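Local coordinates for protein cytochrome c, putative (Geobacter sulfurreducens, PDB 2CZS) that carries two covalently attached c-type hemes, each iron held between two histidines, and probably serves in electron transport as the heme-bearing part of a longer protein, at residues L31-D34 against R35-V38; T15-K18 against R19-D22; P49-K52 against N53-V56. All coordinates share one frame; numbering follows the deposited sequence.

Interaction 1 of 3, residues L31-D34 against R35-V38; sequences LDLD and RQCV. With NA (sodium ion), chain E; HEM (protoporphyrin IX containing Fe), chain F.
Asp32 and Arg35 lie side by side on helix 30-37 and form a salt bridge, with OD1 of Asp32 3.5 Å from NE of Arg35. The carboxylate oxygen comes in at the edge of the guanidinium, near its plane, and the two flat groups are turned 39° apart. The Arg35 chain runs extended from CG to NE, which carries NE back along the helix to the carboxylate one turn earlier. Its CG passes close to the carbonyl oxygen of Leu31. Leu31 O accepts a backbone bond from Arg35 N at 3.2 Å, with the donor tilted 24° from the carbonyl plane. The carbonyl oxygen of Asp32 receives two weak bonds, from Arg35 N and from the side-chain NE2 of Gln36 at 3.3 Å. Leu33 O also has two weak donors, Gln36 N and Cys37 N. Cys37 N turns as well to Asp34 O, at 3.2 Å, and sits above that carbonyl plane rather than on a lone pair. The bonds over residues 35-37 are mostly weak and mix partners three and four residues back. Asp34 is buried, and its carboxylate is held by partners outside the turn. Its OD2 binds the sodium ion at 2.9 Å, and its OD1 accepts a hydrogen bond from Leu66 N at the start of helix 65-68. Cys37 carries the covalent link to the heme, a thioether of 1.9 Å between SG and CAB. It is the first cysteine of the CXXCH motif, which Cys40 and His41 complete. The sodium ion probably offsets the negative charge of Asp34. The chemistry implies a short stretch of helix tied to the heme by the thioether and, through both carboxylate oxygens, to the sodium ion and Leu66.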
loop_
_atom_site.group_PDB
_atom_site.type_symbol
_atom_site.label_atom_id
_atom_site.label_comp_id
_atom_site.label_asym_id
_atom_site.label_seq_id
_atom_site.Cartn_x
_atom_site.Cartn_y
_atom_site.Cartn_z
ATOM N N LEU A 31 -2.904 -3.354 8.535
ATOM C CA LEU A 31 -1.777 -2.604 9.081
ATOM C C LEU A 31 -0.450 -3.347 8.860
ATOM O O LEU A 31 0.551 -2.739 8.478
ATOM C CB LEU A 31 -1.962 -2.279 10.572
ATOM C CG LEU A 31 -2.846 -1.096 10.965
ATOM C CD1 LEU A 31 -2.755 -0.965 12.475
ATOM C CD2 LEU A 31 -2.451 0.233 10.283
ATOM N N ASP A 32 -0.444 -4.661 9.072
ATOM C CA ASP A 32 0.779 -5.447 8.822
ATOM C C ASP A 32 1.195 -5.379 7.352
ATOM O O ASP A 32 2.377 -5.238 7.029
ATOM C CB ASP A 32 0.618 -6.892 9.262
ATOM C CG ASP A 32 0.516 -7.026 10.752
ATOM O OD1 ASP A 32 1.017 -6.126 11.452
ATOM O OD2 ASP A 32 -0.105 -8.004 11.216
ATOM N N LEU A 33 0.203 -5.458 6.461
ATOM C CA LEU A 33 0.471 -5.298 5.041
ATOM C C LEU A 33 0.973 -3.914 4.695
ATOM O O LEU A 33 1.942 -3.773 3.929
ATOM C CB LEU A 33 -0.753 -5.684 4.220
ATOM C CG LEU A 33 -1.125 -7.157 4.376
ATOM C CD1 LEU A 33 -2.443 -7.441 3.679
ATOM C CD2 LEU A 33 -0.039 -8.089 3.854
ATOM N N ASP A 34 0.363 -2.871 5.256
ATOM C CA ASP A 34 0.779 -1.517 5.005
ATOM C C ASP A 34 2.274 -1.315 5.317
ATOM O O ASP A 34 2.960 -0.579 4.627
ATOM C CB ASP A 34 0.007 -0.540 5.879
ATOM C CG ASP A 34 -1.443 -0.399 5.529
ATOM O OD1 ASP A 34 -1.834 -0.518 4.358
ATOM O OD2 ASP A 34 -2.203 -0.069 6.454
ATOM N N ARG A 35 2.769 -1.962 6.378
ATOM C CA ARG A 35 4.166 -1.795 6.777
ATOM C C ARG A 35 5.064 -2.317 5.669
ATOM O O ARG A 35 6.133 -1.752 5.447
ATOM C CB ARG A 35 4.476 -2.540 8.094
ATOM C CG ARG A 35 3.412 -2.401 9.194
ATOM C CD ARG A 35 3.611 -3.344 10.427
ATOM N NE ARG A 35 2.703 -3.020 11.549
ATOM C CZ ARG A 35 2.819 -1.894 12.248
ATOM N NH1 ARG A 35 3.776 -1.042 11.923
ATOM N NH2 ARG A 35 1.998 -1.607 13.242
ATOM N N GLN A 36 4.644 -3.400 4.986
ATOM C CA GLN A 36 5.435 -3.979 3.889
ATOM C C GLN A 36 5.462 -3.124 2.625
ATOM O O GLN A 36 6.414 -3.194 1.849
ATOM C CB GLN A 36 4.997 -5.420 3.564
ATOM C CG GLN A 36 5.205 -6.413 4.729
ATOM C CD GLN A 36 4.327 -7.651 4.644
ATOM O OE1 GLN A 36 4.223 -8.290 3.610
ATOM N NE2 GLN A 36 3.712 -8.009 5.761
ATOM N N CYS A 37 4.468 -2.263 2.426
ATOM C CA CYS A 37 4.461 -1.383 1.225
ATOM C C CYS A 37 5.651 -0.404 1.130
ATOM O O CYS A 37 6.039 -0.044 0.021
ATOM C CB CYS A 37 3.171 -0.579 1.098
ATOM S SG CYS A 37 1.660 -1.476 1.461
ATOM N N VAL A 38 6.129 0.032 2.298
ATOM C CA VAL A 38 7.210 1.038 2.483
ATOM C C VAL A 38 8.519 0.562 1.906
ATOM O O VAL A 38 9.397 1.375 1.580
ATOM C CB VAL A 38 7.441 1.368 4.004
ATOM C CG1 VAL A 38 8.138 2.741 4.171
ATOM C CG2 VAL A 38 6.133 1.388 4.765
HETATM NA NA NA E . -5.099 0.317 6.329
HETATM C CHA HEM F . 2.347 1.080 -7.878
HETATM C CHB HEM F . 0.075 0.368 -3.719
HETATM C CHC HEM F . 3.625 -2.596 -2.289
HETATM C CHD HEM F . 6.028 -1.691 -6.365
HETATM C C1A HEM F . 1.430 1.157 -6.883
HETATM C C2A HEM F . 0.263 1.992 -6.927
HETATM C C3A HEM F . -0.360 1.794 -5.761
HETATM C C4A HEM F . 0.400 0.837 -4.981
HETATM C CMA HEM F . -1.670 2.433 -5.274
HETATM C CAA HEM F . -0.114 2.944 -8.096
HETATM C CBA HEM F . -0.811 2.183 -9.207
HETATM C CGA HEM F . -1.313 3.092 -10.304
HETATM O O1A HEM F . -0.765 4.202 -10.555
HETATM O O2A HEM F . -2.319 2.666 -10.919
HETATM C C1B HEM F . 0.820 -0.516 -2.984
HETATM C C2B HEM F . 0.463 -1.008 -1.677
HETATM C C3B HEM F . 1.437 -1.855 -1.269
HETATM C C4B HEM F . 2.458 -1.903 -2.300
HETATM C CMB HEM F . -0.847 -0.581 -0.967
HETATM C CAB HEM F . 1.497 -2.673 0.039
HETATM C CBB HEM F . 0.468 -3.535 0.332
HETATM C C1C HEM F . 4.608 -2.523 -3.257
HETATM C C2C HEM F . 5.905 -3.193 -3.125
HETATM C C3C HEM F . 6.572 -2.943 -4.284
HETATM C C4C HEM F . 5.709 -2.146 -5.113
HETATM C CMC HEM F . 6.396 -3.974 -1.893
HETATM C CAC HEM F . 7.985 -3.413 -4.703
HETATM C CBC HEM F . 8.165 -4.714 -4.963
HETATM C C1D HEM F . 5.249 -0.923 -7.181
HETATM C C2D HEM F . 5.540 -0.506 -8.543
HETATM C C3D HEM F . 4.405 0.378 -8.995
HETATM C C4D HEM F . 3.516 0.404 -7.868
HETATM C CMD HEM F . 6.768 -0.861 -9.399
HETATM C CAD HEM F . 4.230 1.039 -10.387
HETATM C CBD HEM F . 3.041 0.455 -11.149
HETATM C CGD HEM F . 3.156 -1.036 -11.216
HETATM O O1D HEM F . 3.958 -1.514 -12.051
HETATM O O2D HEM F . 2.460 -1.743 -10.443
HETATM N NA HEM F . 1.514 0.482 -5.703
HETATM N NB HEM F . 2.055 -1.076 -3.327
HETATM N NC HEM F . 4.516 -1.898 -4.464
HETATM N ND HEM F . 4.055 -0.344 -6.819
HETATM FE FE HEM F . 3.017 -0.728 -5.051
#

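Interaction 2 of 3, residues T15-K18 against R19-D22; sequences TNHK and RFYD. With HEM (protoporphyrin IX containing Fe), chain F.
His17 is the N-cap of helix 18-25, and its carbonyl oxygen accepts Tyr21 N at 3.3 Å in the carbonyl plane, with a weak bond from Phe20 N, while Lys18 O takes Asp22 N at 2.9 Å. The arrangement belongs to the bis-histidine heme site of this c-type cytochrome. His17 NE2 binds the heme iron at 2.0 Å, and His41 is the other axial ligand. The CG of His17 stands anti to the carbonyl carbon (chi1 -60°), which points the imidazole at the iron, edge toward the porphyrin. On the far side of the ring, ND1 is hydrogen-bonded to Asp14, which probably fixes the ring's rotation and makes the imidazole a stronger electron donor to the iron. Phe20 packs beside this ligand. Its CE1 lies 3.5 Å from the heme carbon CHC, and CBB, of the former vinyl group that Cys37 has bonded, sits over one ring face. Arg19 CG covers the opposite face, so the phenyl ring is held between the heme and an aliphatic chain. The Tyr21 ring meets His17 O with its edge, and Tyr21 OH is hydrogen-bonded to Val11 O and Lys72 N. Lys18 CG touches Asp22 OD2, but Lys18 NZ stays 5.7 Å from Asp22 OD2. One water bridges the turn: it donates to Thr15 O at 2.7 Å and accepts from Arg19 N at 3.1 Å.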
loop_
_atom_site.group_PDB
_atom_site.type_symbol
_atom_site.label_atom_id
_atom_site.label_comp_id
_atom_site.label_asym_id
_atom_site.label_seq_id
_atom_site.Cartn_x
_atom_site.Cartn_y
_atom_site.Cartn_z
ATOM N N THR A 15 2.851 -8.850 -10.585
ATOM C CA THR A 15 3.850 -9.606 -9.828
ATOM C C THR A 15 4.345 -8.856 -8.573
ATOM O O THR A 15 4.614 -9.469 -7.550
ATOM C CB THR A 15 5.061 -10.055 -10.703
ATOM O OG1 THR A 15 4.590 -10.479 -11.982
ATOM C CG2 THR A 15 5.805 -11.231 -10.046
ATOM N N ASN A 16 4.437 -7.532 -8.663
ATOM C CA ASN A 16 4.861 -6.722 -7.532
ATOM C C ASN A 16 3.929 -6.679 -6.338
ATOM O O ASN A 16 4.369 -6.341 -5.240
ATOM C CB ASN A 16 5.181 -5.300 -7.978
ATOM C CG ASN A 16 6.567 -5.181 -8.541
ATOM O OD1 ASN A 16 7.435 -6.014 -8.263
ATOM N ND2 ASN A 16 6.784 -4.158 -9.335
ATOM N N HIS A 17 2.656 -7.012 -6.540
ATOM C CA HIS A 17 1.680 -6.887 -5.451
ATOM C C HIS A 17 0.920 -8.151 -5.163
ATOM O O HIS A 17 0.101 -8.179 -4.226
ATOM C CB HIS A 17 0.717 -5.778 -5.803
ATOM C CG HIS A 17 1.389 -4.463 -5.995
ATOM N ND1 HIS A 17 1.878 -4.038 -7.213
ATOM C CD2 HIS A 17 1.657 -3.477 -5.112
ATOM C CE1 HIS A 17 2.398 -2.831 -7.076
ATOM N NE2 HIS A 17 2.288 -2.468 -5.808
ATOM N N LYS A 18 1.156 -9.182 -5.967
ATOM C CA LYS A 18 0.447 -10.450 -5.760
ATOM C C LYS A 18 0.527 -10.971 -4.331
ATOM O O LYS A 18 -0.482 -11.464 -3.805
ATOM C CB LYS A 18 0.897 -11.530 -6.771
ATOM C CG LYS A 18 0.236 -12.910 -6.556
ATOM C CD LYS A 18 0.413 -13.834 -7.759
ATOM C CE LYS A 18 1.762 -14.483 -7.766
ATOM N NZ LYS A 18 1.991 -15.144 -9.074
ATOM N N ARG A 19 1.703 -10.910 -3.706
ATOM C CA ARG A 19 1.860 -11.480 -2.362
ATOM C C ARG A 19 0.961 -10.787 -1.355
ATOM O O ARG A 19 0.513 -11.411 -0.415
ATOM C CB ARG A 19 3.313 -11.502 -1.895
ATOM C CG ARG A 19 3.897 -10.154 -1.533
ATOM C CD ARG A 19 5.380 -10.300 -1.196
ATOM N NE ARG A 19 5.902 -9.207 -0.372
ATOM C CZ ARG A 19 6.002 -9.247 0.958
ATOM N NH1 ARG A 19 5.600 -10.322 1.633
ATOM N NH2 ARG A 19 6.503 -8.209 1.616
ATOM N N PHE A 20 0.669 -9.507 -1.569
ATOM C CA PHE A 20 -0.253 -8.808 -0.669
ATOM C C PHE A 20 -1.716 -9.224 -0.879
ATOM O O PHE A 20 -2.450 -9.395 0.070
ATOM C CB PHE A 20 -0.064 -7.306 -0.765
ATOM C CG PHE A 20 1.362 -6.892 -0.658
ATOM C CD1 PHE A 20 2.047 -6.428 -1.764
ATOM C CD2 PHE A 20 2.047 -7.050 0.540
ATOM C CE1 PHE A 20 3.381 -6.050 -1.674
ATOM C CE2 PHE A 20 3.398 -6.711 0.641
ATOM C CZ PHE A 20 4.047 -6.185 -0.483
ATOM N N TYR A 21 -2.111 -9.411 -2.136
ATOM C CA TYR A 21 -3.408 -10.020 -2.457
ATOM C C TYR A 21 -3.565 -11.386 -1.781
ATOM O O TYR A 21 -4.598 -11.663 -1.162
ATOM C CB TYR A 21 -3.559 -10.183 -3.973
ATOM C CG TYR A 21 -4.072 -8.961 -4.701
ATOM C CD1 TYR A 21 -3.205 -7.928 -5.097
ATOM C CD2 TYR A 21 -5.426 -8.819 -4.989
ATOM C CE1 TYR A 21 -3.687 -6.795 -5.765
ATOM C CE2 TYR A 21 -5.909 -7.697 -5.668
ATOM C CZ TYR A 21 -5.029 -6.696 -6.053
ATOM O OH TYR A 21 -5.546 -5.614 -6.702
ATOM N N ASP A 22 -2.529 -12.220 -1.900
ATOM C CA ASP A 22 -2.555 -13.576 -1.340
ATOM C C ASP A 22 -2.619 -13.526 0.192
ATOM O O ASP A 22 -3.454 -14.205 0.790
ATOM C CB ASP A 22 -1.341 -14.424 -1.775
ATOM C CG ASP A 22 -1.346 -14.813 -3.267
ATOM O OD1 ASP A 22 -2.415 -14.845 -3.898
ATOM O OD2 ASP A 22 -0.258 -15.082 -3.816
HETATM C CHA HEM F . 2.347 1.080 -7.878
HETATM C CHB HEM F . 0.075 0.368 -3.719
HETATM C CHC HEM F . 3.625 -2.596 -2.289
HETATM C CHD HEM F . 6.028 -1.691 -6.365
HETATM C C1A HEM F . 1.430 1.157 -6.883
HETATM C C2A HEM F . 0.263 1.992 -6.927
HETATM C C3A HEM F . -0.360 1.794 -5.761
HETATM C C4A HEM F . 0.400 0.837 -4.981
HETATM C CMA HEM F . -1.670 2.433 -5.274
HETATM C CAA HEM F . -0.114 2.944 -8.096
HETATM C CBA HEM F . -0.811 2.183 -9.207
HETATM C CGA HEM F . -1.313 3.092 -10.304
HETATM O O1A HEM F . -0.765 4.202 -10.555
HETATM O O2A HEM F . -2.319 2.666 -10.919
HETATM C C1B HEM F . 0.820 -0.516 -2.984
HETATM C C2B HEM F . 0.463 -1.008 -1.677
HETATM C C3B HEM F . 1.437 -1.855 -1.269
HETATM C C4B HEM F . 2.458 -1.903 -2.300
HETATM C CMB HEM F . -0.847 -0.581 -0.967
HETATM C CAB HEM F . 1.497 -2.673 0.039
HETATM C CBB HEM F . 0.468 -3.535 0.332
HETATM C C1C HEM F . 4.608 -2.523 -3.257
HETATM C C2C HEM F . 5.905 -3.193 -3.125
HETATM C C3C HEM F . 6.572 -2.943 -4.284
HETATM C C4C HEM F . 5.709 -2.146 -5.113
HETATM C CMC HEM F . 6.396 -3.974 -1.893
HETATM C CAC HEM F . 7.985 -3.413 -4.703
HETATM C CBC HEM F . 8.165 -4.714 -4.963
HETATM C C1D HEM F . 5.249 -0.923 -7.181
HETATM C C2D HEM F . 5.540 -0.506 -8.543
HETATM C C3D HEM F . 4.405 0.378 -8.995
HETATM C C4D HEM F . 3.516 0.404 -7.868
HETATM C CMD HEM F . 6.768 -0.861 -9.399
HETATM C CAD HEM F . 4.230 1.039 -10.387
HETATM C CBD HEM F . 3.041 0.455 -11.149
HETATM C CGD HEM F . 3.156 -1.036 -11.216
HETATM O O1D HEM F . 3.958 -1.514 -12.051
HETATM O O2D HEM F . 2.460 -1.743 -10.443
HETATM N NA HEM F . 1.514 0.482 -5.703
HETATM N NB HEM F . 2.055 -1.076 -3.327
HETATM N NC HEM F . 4.516 -1.898 -4.464
HETATM N ND HEM F . 4.055 -0.344 -6.819
HETATM FE FE HEM F . 3.017 -0.728 -5.051
HETATM O O HOH W 1 4.255 -9.738 -4.900
#

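Interaction 3 of 3, residues P49-K52 against N53-V56; sequences PFPK and NHPV. With HEM (protoporphyrin IX containing Fe), chain G.
His54 and Phe50 meet as an offset stack, ring centres 4.3 Å apart and planes at 24°, beside a type II beta turn from Pro51 to His54. The turn is closed by His54 N bonding to Pro51 O at 3.1 Å. Followed outward, His54 CB touches Pro51 O and Phe50 CB. CG is anti to the backbone N (chi1 -165°), which brings the imidazole face against the phenyl ring. CG and ND1 then meet Phe50 CD2, which lies over the centre of one imidazole face. ND1 donates to Pro55 O at 2.7 Å, on a lone pair, and this holds the ring's rotation. Pro55 CD covers the opposite face. CE1 and CD2 reach the porphyrin nitrogens, and NE2 binds the heme iron at 2.0 Å, with His69 as the other axial ligand. Phe50 itself turns a ring edge to the heme, with CE2 3.6 Å from C2B. With an alanine in place of Phe50, the stack on the imidazole is lost, and a gap would probably open beside the heme. The turn belongs to the long loop between helix 30-37 and helix 65-68, and Met63, just before the latter helix, touches the side chains of both Phe50 and His54.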
loop_
_atom_site.group_PDB
_atom_site.type_symbol
_atom_site.label_atom_id
_atom_site.label_comp_id
_atom_site.label_asym_id
_atom_site.label_seq_id
_atom_site.Cartn_x
_atom_site.Cartn_y
_atom_site.Cartn_z
ATOM N N PRO A 49 8.868 7.147 -5.321
ATOM C CA PRO A 49 8.446 8.252 -4.468
ATOM C C PRO A 49 6.970 8.523 -4.633
ATOM O O PRO A 49 6.409 8.255 -5.688
ATOM C CB PRO A 49 9.281 9.429 -4.975
ATOM C CG PRO A 49 9.519 9.096 -6.429
ATOM C CD PRO A 49 9.677 7.604 -6.471
ATOM N N PHE A 50 6.345 9.052 -3.591
ATOM C CA PHE A 50 4.958 9.480 -3.664
ATOM C C PHE A 50 4.864 10.731 -4.519
ATOM O O PHE A 50 5.860 11.452 -4.648
ATOM C CB PHE A 50 4.450 9.789 -2.263
ATOM C CG PHE A 50 4.432 8.607 -1.347
ATOM C CD1 PHE A 50 5.434 8.428 -0.397
ATOM C CD2 PHE A 50 3.408 7.662 -1.433
ATOM C CE1 PHE A 50 5.408 7.337 0.462
ATOM C CE2 PHE A 50 3.386 6.567 -0.586
ATOM C CZ PHE A 50 4.373 6.402 0.364
ATOM N N PRO A 51 3.677 11.018 -5.099
ATOM C CA PRO A 51 3.641 12.243 -5.884
ATOM C C PRO A 51 3.711 13.448 -4.959
ATOM O O PRO A 51 3.538 13.314 -3.736
ATOM C CB PRO A 51 2.271 12.197 -6.580
ATOM C CG PRO A 51 1.710 10.836 -6.325
ATOM C CD PRO A 51 2.368 10.331 -5.087
ATOM N N LYS A 52 3.988 14.619 -5.527
ATOM C CA LYS A 52 3.847 15.853 -4.774
ATOM C C LYS A 52 2.407 15.890 -4.247
ATOM O O LYS A 52 1.455 15.507 -4.952
ATOM C CB LYS A 52 4.159 17.082 -5.643
ATOM C CG LYS A 52 2.930 17.871 -6.119
ATOM C CD LYS A 52 2.174 17.212 -7.284
ATOM C CE LYS A 52 2.585 17.826 -8.598
ATOM N NZ LYS A 52 2.546 19.322 -8.535
ATOM N N ASN A 53 2.272 16.345 -3.007
ATOM C CA ASN A 53 0.976 16.492 -2.335
ATOM C C ASN A 53 0.434 15.209 -1.718
ATOM O O ASN A 53 -0.507 15.248 -0.926
ATOM C CB ASN A 53 -0.061 17.142 -3.265
ATOM C CG ASN A 53 0.144 18.643 -3.404
ATOM O OD1 ASN A 53 0.089 19.386 -2.418
ATOM N ND2 ASN A 53 0.368 19.098 -4.631
ATOM N N HIS A 54 1.052 14.075 -2.042
ATOM C CA HIS A 54 0.671 12.812 -1.388
ATOM C C HIS A 54 0.735 12.966 0.122
ATOM O O HIS A 54 1.612 13.664 0.630
ATOM C CB HIS A 54 1.555 11.637 -1.804
ATOM C CG HIS A 54 0.972 10.306 -1.440
ATOM N ND1 HIS A 54 1.134 9.726 -0.198
ATOM C CD2 HIS A 54 0.163 9.479 -2.139
ATOM C CE1 HIS A 54 0.473 8.581 -0.157
ATOM N NE2 HIS A 54 -0.127 8.410 -1.322
ATOM N N PRO A 55 -0.201 12.336 0.845
ATOM C CA PRO A 55 -0.062 12.295 2.292
ATOM C C PRO A 55 1.321 11.802 2.751
ATOM O O PRO A 55 1.971 11.011 2.064
ATOM C CB PRO A 55 -1.115 11.274 2.713
ATOM C CG PRO A 55 -2.125 11.268 1.630
ATOM C CD PRO A 55 -1.432 11.661 0.375
ATOM N N VAL A 56 1.748 12.272 3.917
ATOM C CA VAL A 56 3.024 11.858 4.511
ATOM C C VAL A 56 2.747 10.929 5.701
ATOM O O VAL A 56 1.621 10.842 6.146
ATOM C CB VAL A 56 3.871 13.087 4.939
ATOM C CG1 VAL A 56 5.340 12.742 4.896
ATOM C CG2 VAL A 56 3.629 14.273 4.003
HETATM C CHA HEM G . -1.221 8.564 -4.979
HETATM C CHB HEM G . 0.714 4.668 -2.936
HETATM C CHC HEM G . -1.026 5.945 1.330
HETATM C CHD HEM G . -4.269 8.577 -1.181
HETATM C C1A HEM G . -0.451 7.447 -4.809
HETATM C C2A HEM G . 0.473 6.854 -5.749
HETATM C C3A HEM G . 1.017 5.783 -5.157
HETATM C C4A HEM G . 0.433 5.666 -3.839
HETATM C CMA HEM G . 2.051 4.808 -5.752
HETATM C CAA HEM G . 0.760 7.416 -7.173
HETATM C CBA HEM G . -0.346 6.979 -8.126
HETATM C CGA HEM G . 0.024 7.265 -9.573
HETATM O O1A HEM G . 1.197 7.012 -9.977
HETATM O O2A HEM G . -0.864 7.743 -10.339
HETATM C C1B HEM G . 0.488 4.672 -1.599
HETATM C C2B HEM G . 1.119 3.804 -0.616
HETATM C C3B HEM G . 0.627 4.191 0.573
HETATM C C4B HEM G . -0.290 5.282 0.387
HETATM C CMB HEM G . 2.109 2.652 -0.922
HETATM C CAB HEM G . 1.003 3.658 1.983
HETATM C CBB HEM G . 2.321 3.912 2.285
HETATM C C1C HEM G . -2.126 6.724 1.044
HETATM C C2C HEM G . -3.133 7.190 1.959
HETATM C C3C HEM G . -4.033 7.899 1.281
HETATM C C4C HEM G . -3.630 7.923 -0.131
HETATM C CMC HEM G . -3.116 6.828 3.465
HETATM C CAC HEM G . -5.290 8.605 1.818
HETATM C CBC HEM G . -5.255 9.288 2.975
HETATM C C1D HEM G . -3.748 8.853 -2.430
HETATM C C2D HEM G . -4.343 9.738 -3.425
HETATM C C3D HEM G . -3.394 9.755 -4.605
HETATM C C4D HEM G . -2.315 8.880 -4.227
HETATM C CMD HEM G . -5.675 10.520 -3.337
HETATM C CAD HEM G . -3.580 10.512 -5.937
HETATM C CBD HEM G . -4.629 9.720 -6.727
HETATM C CGD HEM G . -4.085 8.377 -7.151
HETATM O O1D HEM G . -3.144 8.367 -7.996
HETATM O O2D HEM G . -4.583 7.329 -6.639
HETATM N NA HEM G . -0.437 6.688 -3.656
HETATM N NB HEM G . -0.327 5.575 -0.960
HETATM N NC HEM G . -2.466 7.212 -0.219
HETATM N ND HEM G . -2.570 8.373 -2.940
HETATM FE FE HEM G . -1.449 6.978 -1.898
#

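In the fold
From the N terminus the three contacts come in series; none nests in or crosses another. Interaction 2 comes first, at the start of helix 18-25, and interaction 1 follows on helix 30-37, the next helix. These two touch: Gln36 OE1 lies 3.0 Å from Arg19 NH2, and Leu33 packs on Phe20. Both also reach the same heme, one through its axial ligand and one through its thioether. Interaction 3 closes a turn in the loop before helix 65-68 and supplies one axial ligand of the second heme. Its centre is about 22 Å from that of interaction 2, on the opposite side of the chain's centre. Interaction 1 lies nearer the middle and reaches helix 65-68 through Asp34.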